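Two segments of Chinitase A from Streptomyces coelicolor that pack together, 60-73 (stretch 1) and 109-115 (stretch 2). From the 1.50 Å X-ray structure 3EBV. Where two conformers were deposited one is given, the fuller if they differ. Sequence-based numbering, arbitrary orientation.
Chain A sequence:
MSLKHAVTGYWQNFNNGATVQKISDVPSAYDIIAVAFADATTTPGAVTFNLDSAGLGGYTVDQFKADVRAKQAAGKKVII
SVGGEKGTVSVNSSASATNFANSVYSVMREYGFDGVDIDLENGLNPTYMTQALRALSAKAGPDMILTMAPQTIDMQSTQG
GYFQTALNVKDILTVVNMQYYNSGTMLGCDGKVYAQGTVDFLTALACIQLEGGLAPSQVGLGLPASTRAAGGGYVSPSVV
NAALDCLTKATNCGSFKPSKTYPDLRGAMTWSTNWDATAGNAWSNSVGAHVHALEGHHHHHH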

# COMPACT_ATOMS: atom_id res chain seq x y z
N THR A 60 17.96 -9.01 14.62
CA THR A 60 17.35 -9.12 15.94
C THR A 60 16.17 -8.15 16.13
O THR A 60 16.13 -7.08 15.47
CB THR A 60 18.35 -8.86 17.08
OG1 THR A 60 18.74 -7.48 17.07
CG2 THR A 60 19.61 -9.77 16.93
N VAL A 61 15.26 -8.50 17.04
CA VAL A 61 14.14 -7.60 17.39
C VAL A 61 14.66 -6.23 17.82
O VAL A 61 14.14 -5.19 17.40
CB VAL A 61 13.20 -8.23 18.46
CG1 VAL A 61 12.20 -7.21 19.00
CG2 VAL A 61 12.46 -9.43 17.87
N ASP A 62 15.69 -6.21 18.68
CA ASP A 62 16.25 -4.94 19.11
C ASP A 62 16.76 -4.06 17.95
O ASP A 62 16.55 -2.85 17.94
CB ASP A 62 17.34 -5.16 20.16
CG ASP A 62 16.78 -5.44 21.56
OD1 ASP A 62 15.54 -5.39 21.78
OD2 ASP A 62 17.61 -5.70 22.46
N GLN A 63 17.46 -4.69 17.00
CA GLN A 63 17.99 -3.95 15.86
C GLN A 63 16.84 -3.46 14.94
O GLN A 63 16.89 -2.33 14.47
CB GLN A 63 19.00 -4.77 15.07
CG GLN A 63 19.72 -3.97 14.02
CD GLN A 63 20.52 -2.80 14.62
OE1 GLN A 63 20.21 -1.62 14.39
NE2 GLN A 63 21.57 -3.14 15.38
N PHE A 64 15.85 -4.31 14.75
CA PHE A 64 14.63 -3.93 13.96
C PHE A 64 13.95 -2.71 14.60
O PHE A 64 13.71 -1.67 13.93
CB PHE A 64 13.69 -5.13 13.91
CG PHE A 64 12.36 -4.83 13.28
CD1 PHE A 64 12.25 -4.72 11.88
CD2 PHE A 64 11.23 -4.64 14.06
CE1 PHE A 64 11.02 -4.45 11.27
CE2 PHE A 64 10.00 -4.36 13.48
CZ PHE A 64 9.89 -4.28 12.06
N LYS A 65 13.71 -2.78 15.91
CA LYS A 65 13.12 -1.64 16.61
C LYS A 65 13.95 -0.37 16.47
O LYS A 65 13.40 0.72 16.31
CB LYS A 65 12.85 -1.96 18.09
CG LYS A 65 11.78 -2.97 18.33
CD LYS A 65 11.54 -3.12 19.83
CE LYS A 65 10.52 -4.19 20.14
NZ LYS A 65 10.41 -4.43 21.63
N ALA A 66 15.28 -0.51 16.57
CA ALA A 66 16.17 0.62 16.43
C ALA A 66 16.15 1.23 15.02
O ALA A 66 16.17 2.45 14.85
CB ALA A 66 17.63 0.21 16.81
N ASP A 67 16.10 0.34 14.03
CA ASP A 67 16.03 0.72 12.63
C ASP A 67 14.71 1.48 12.35
O ASP A 67 14.73 2.49 11.65
CB ASP A 67 16.09 -0.52 11.75
CG ASP A 67 17.50 -1.14 11.67
OD1 ASP A 67 18.46 -0.55 12.23
OD2 ASP A 67 17.61 -2.21 11.04
N VAL A 68 13.61 0.97 12.90
CA VAL A 68 12.32 1.68 12.79
C VAL A 68 12.42 3.11 13.37
O VAL A 68 12.02 4.08 12.72
CB VAL A 68 11.18 0.87 13.40
CG1 VAL A 68 9.89 1.71 13.49
CG2 VAL A 68 10.93 -0.43 12.59
N ARG A 69 12.98 3.23 14.58
CA ARG A 69 13.14 4.53 15.21
C ARG A 69 13.99 5.47 14.37
O ARG A 69 13.67 6.66 14.23
CB ARG A 69 13.75 4.40 16.62
CG ARG A 69 12.91 3.62 17.58
CD ARG A 69 13.45 3.73 19.04
NE ARG A 69 14.91 3.70 19.12
CZ ARG A 69 15.66 2.62 19.41
NH1 ARG A 69 16.99 2.76 19.44
NH2 ARG A 69 15.11 1.43 19.66
N ALA A 70 15.08 4.94 13.80
CA ALA A 70 15.94 5.76 12.95
C ALA A 70 15.23 6.25 11.68
O ALA A 70 15.44 7.38 11.25
CB ALA A 70 17.26 5.01 12.60
N LYS A 71 14.41 5.37 11.07
CA LYS A 71 13.62 5.80 9.90
C LYS A 71 12.68 6.93 10.30
O LYS A 71 12.51 7.91 9.56
CB LYS A 71 12.79 4.62 9.36
CG LYS A 71 13.59 3.65 8.45
CD LYS A 71 14.12 4.33 7.18
CE LYS A 71 14.96 3.40 6.32
NZ LYS A 71 15.31 4.07 5.05
N GLN A 72 12.05 6.79 11.46
CA GLN A 72 11.11 7.82 11.94
C GLN A 72 11.78 9.16 12.24
O GLN A 72 11.21 10.22 11.97
CB GLN A 72 10.34 7.30 13.15
CG GLN A 72 9.38 6.15 12.75
CD GLN A 72 8.89 5.33 13.91
OE1 GLN A 72 9.53 5.27 14.99
NE2 GLN A 72 7.74 4.67 13.72
N ALA A 73 12.99 9.10 12.80
CA ALA A 73 13.78 10.31 13.06
C ALA A 73 14.12 11.03 11.75
O ALA A 73 14.28 12.26 11.73
CB ALA A 73 15.07 9.93 13.82
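Stretch 2 109-115: REYGFDG

A helix that ends must deal with a familiar problem: where a helix stops, its last carbonyls lose their internal partners and have to find donors elsewhere. The contact between residues 60-73 and 109-115 of this chitinase shows how a side chain of a neighbouring helix, and a water held by its backbone, can supply them.

Stretch 1 is a helix from Val61 to Ala73, its backbone bonds running unbroken from Phe64 N to Thr60 O (2.9 Å) through Ala73 N to Arg69 O (2.9 Å). Thr60 caps its start, with OG1 accepting from Gln63 N at 3.1 Å. Stretch 2 opens with the last turn of a helix, Arg109 to Tyr111, and leaves helical geometry at Gly112, whose positive phi (79°) favours glycine. Phe113 then adopts an extended conformation (-71/147). The chain advances in the same sense as stretch 1: Tyr111 lies nearest Lys65, with CA atoms 5.9 Å apart, and Asp114 nearest Gln72, with CA atoms 8.9 Å apart.

The carbonyls at this helix end are met in two ways. A water donates to both Tyr111 O, at 2.7 Å, and Lys65 O, at 2.9 Å, bridging the backbones where they come close; Lys65 O also accepts from Arg69 N within its own helix, at 3.1 Å. Two turns further on, the CA-to-CB bond of Gln72 points toward stretch 2, and its NE2 donates to Gly112 O at 2.8 Å, nearly straight at 168°, and to Asp114 OD2 at 2.9 Å and 153°. A single amide nitrogen thus ties together two acceptors on the segment that follows the helix. Asp114 OD2 is also hydrogen-bonded elsewhere in the structure.

At the other end of the contact the pairing is ionic. The CA-to-CB bond of Lys65 points sideways, but its extended chain, with chi2 to chi4 all t, carries NZ to within 2.9 Å of Glu110 OE2, forming a salt bridge. On the way, Lys65 CE passes 3.8 Å from Tyr111 CD1.

An apolar patch accompanies these polar links. Tyr111 receives Val61, with CG1 4.1 Å from Tyr111 CE1, and Phe64, whose CE2 approaches Tyr111 CD1 at 3.9 Å. Phe64 also meets Phe113 rim to rim, CZ to CZ at 3.7 Å, the planes inclined at 76° and neither ring over the other's face. Val68 CG2 lies 4.4 Å from Phe113 CE1. Altogether 423 Å² is buried, with specific polar partners accompanying the hydrophobic packing.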

# COMPACT_ATOMS: atom_id res chain seq x y z
N ARG A 109 2.15 -0.58 19.24
CA ARG A 109 2.81 -0.07 20.44
C ARG A 109 4.08 -0.86 20.77
O ARG A 109 5.05 -0.25 21.19
CB ARG A 109 1.84 -0.14 21.61
CG ARG A 109 0.69 0.82 21.49
CD ARG A 109 1.15 2.26 21.58
NE ARG A 109 1.51 2.58 22.96
CZ ARG A 109 2.02 3.75 23.36
NH1 ARG A 109 2.24 4.74 22.50
NH2 ARG A 109 2.31 3.92 24.65
N GLU A 110 4.07 -2.17 20.55
CA GLU A 110 5.26 -2.99 20.82
C GLU A 110 6.46 -2.62 19.96
O GLU A 110 7.59 -2.56 20.45
CB GLU A 110 4.97 -4.47 20.67
CG GLU A 110 6.24 -5.36 20.77
CD GLU A 110 6.87 -5.39 22.17
OE1 GLU A 110 6.24 -4.89 23.13
OE2 GLU A 110 8.02 -5.90 22.28
N TYR A 111 6.22 -2.36 18.67
CA TYR A 111 7.34 -2.12 17.74
C TYR A 111 7.52 -0.68 17.35
O TYR A 111 8.48 -0.36 16.66
CB TYR A 111 7.20 -3.01 16.48
CG TYR A 111 7.23 -4.46 16.84
CD1 TYR A 111 8.47 -5.13 17.02
CD2 TYR A 111 6.07 -5.16 17.09
CE1 TYR A 111 8.50 -6.45 17.39
CE2 TYR A 111 6.09 -6.49 17.46
CZ TYR A 111 7.32 -7.14 17.63
OH TYR A 111 7.31 -8.47 18.00
N GLY A 112 6.59 0.19 17.78
CA GLY A 112 6.62 1.59 17.43
C GLY A 112 6.10 1.93 16.03
O GLY A 112 6.45 2.98 15.49
N PHE A 113 5.22 1.10 15.48
CA PHE A 113 4.70 1.40 14.14
C PHE A 113 3.76 2.60 14.15
O PHE A 113 3.03 2.83 15.14
CB PHE A 113 3.96 0.19 13.59
CG PHE A 113 4.84 -1.03 13.36
CD1 PHE A 113 6.10 -0.92 12.77
CD2 PHE A 113 4.39 -2.29 13.74
CE1 PHE A 113 6.90 -2.08 12.57
CE2 PHE A 113 5.14 -3.46 13.54
CZ PHE A 113 6.40 -3.34 12.92
N ASP A 114 3.77 3.35 13.04
CA ASP A 114 2.93 4.54 12.89
C ASP A 114 1.48 4.25 12.51
O ASP A 114 0.66 5.18 12.50
CB ASP A 114 3.55 5.48 11.86
CG ASP A 114 4.91 5.94 12.28
OD1 ASP A 114 4.97 6.68 13.30
OD2 ASP A 114 5.92 5.52 11.66
N GLY A 115 1.17 3.00 12.20
CA GLY A 115 -0.17 2.68 11.71
C GLY A 115 -0.17 1.35 11.00
O GLY A 115 0.70 0.49 11.25
O HOH W 1 10.66 1.14 17.13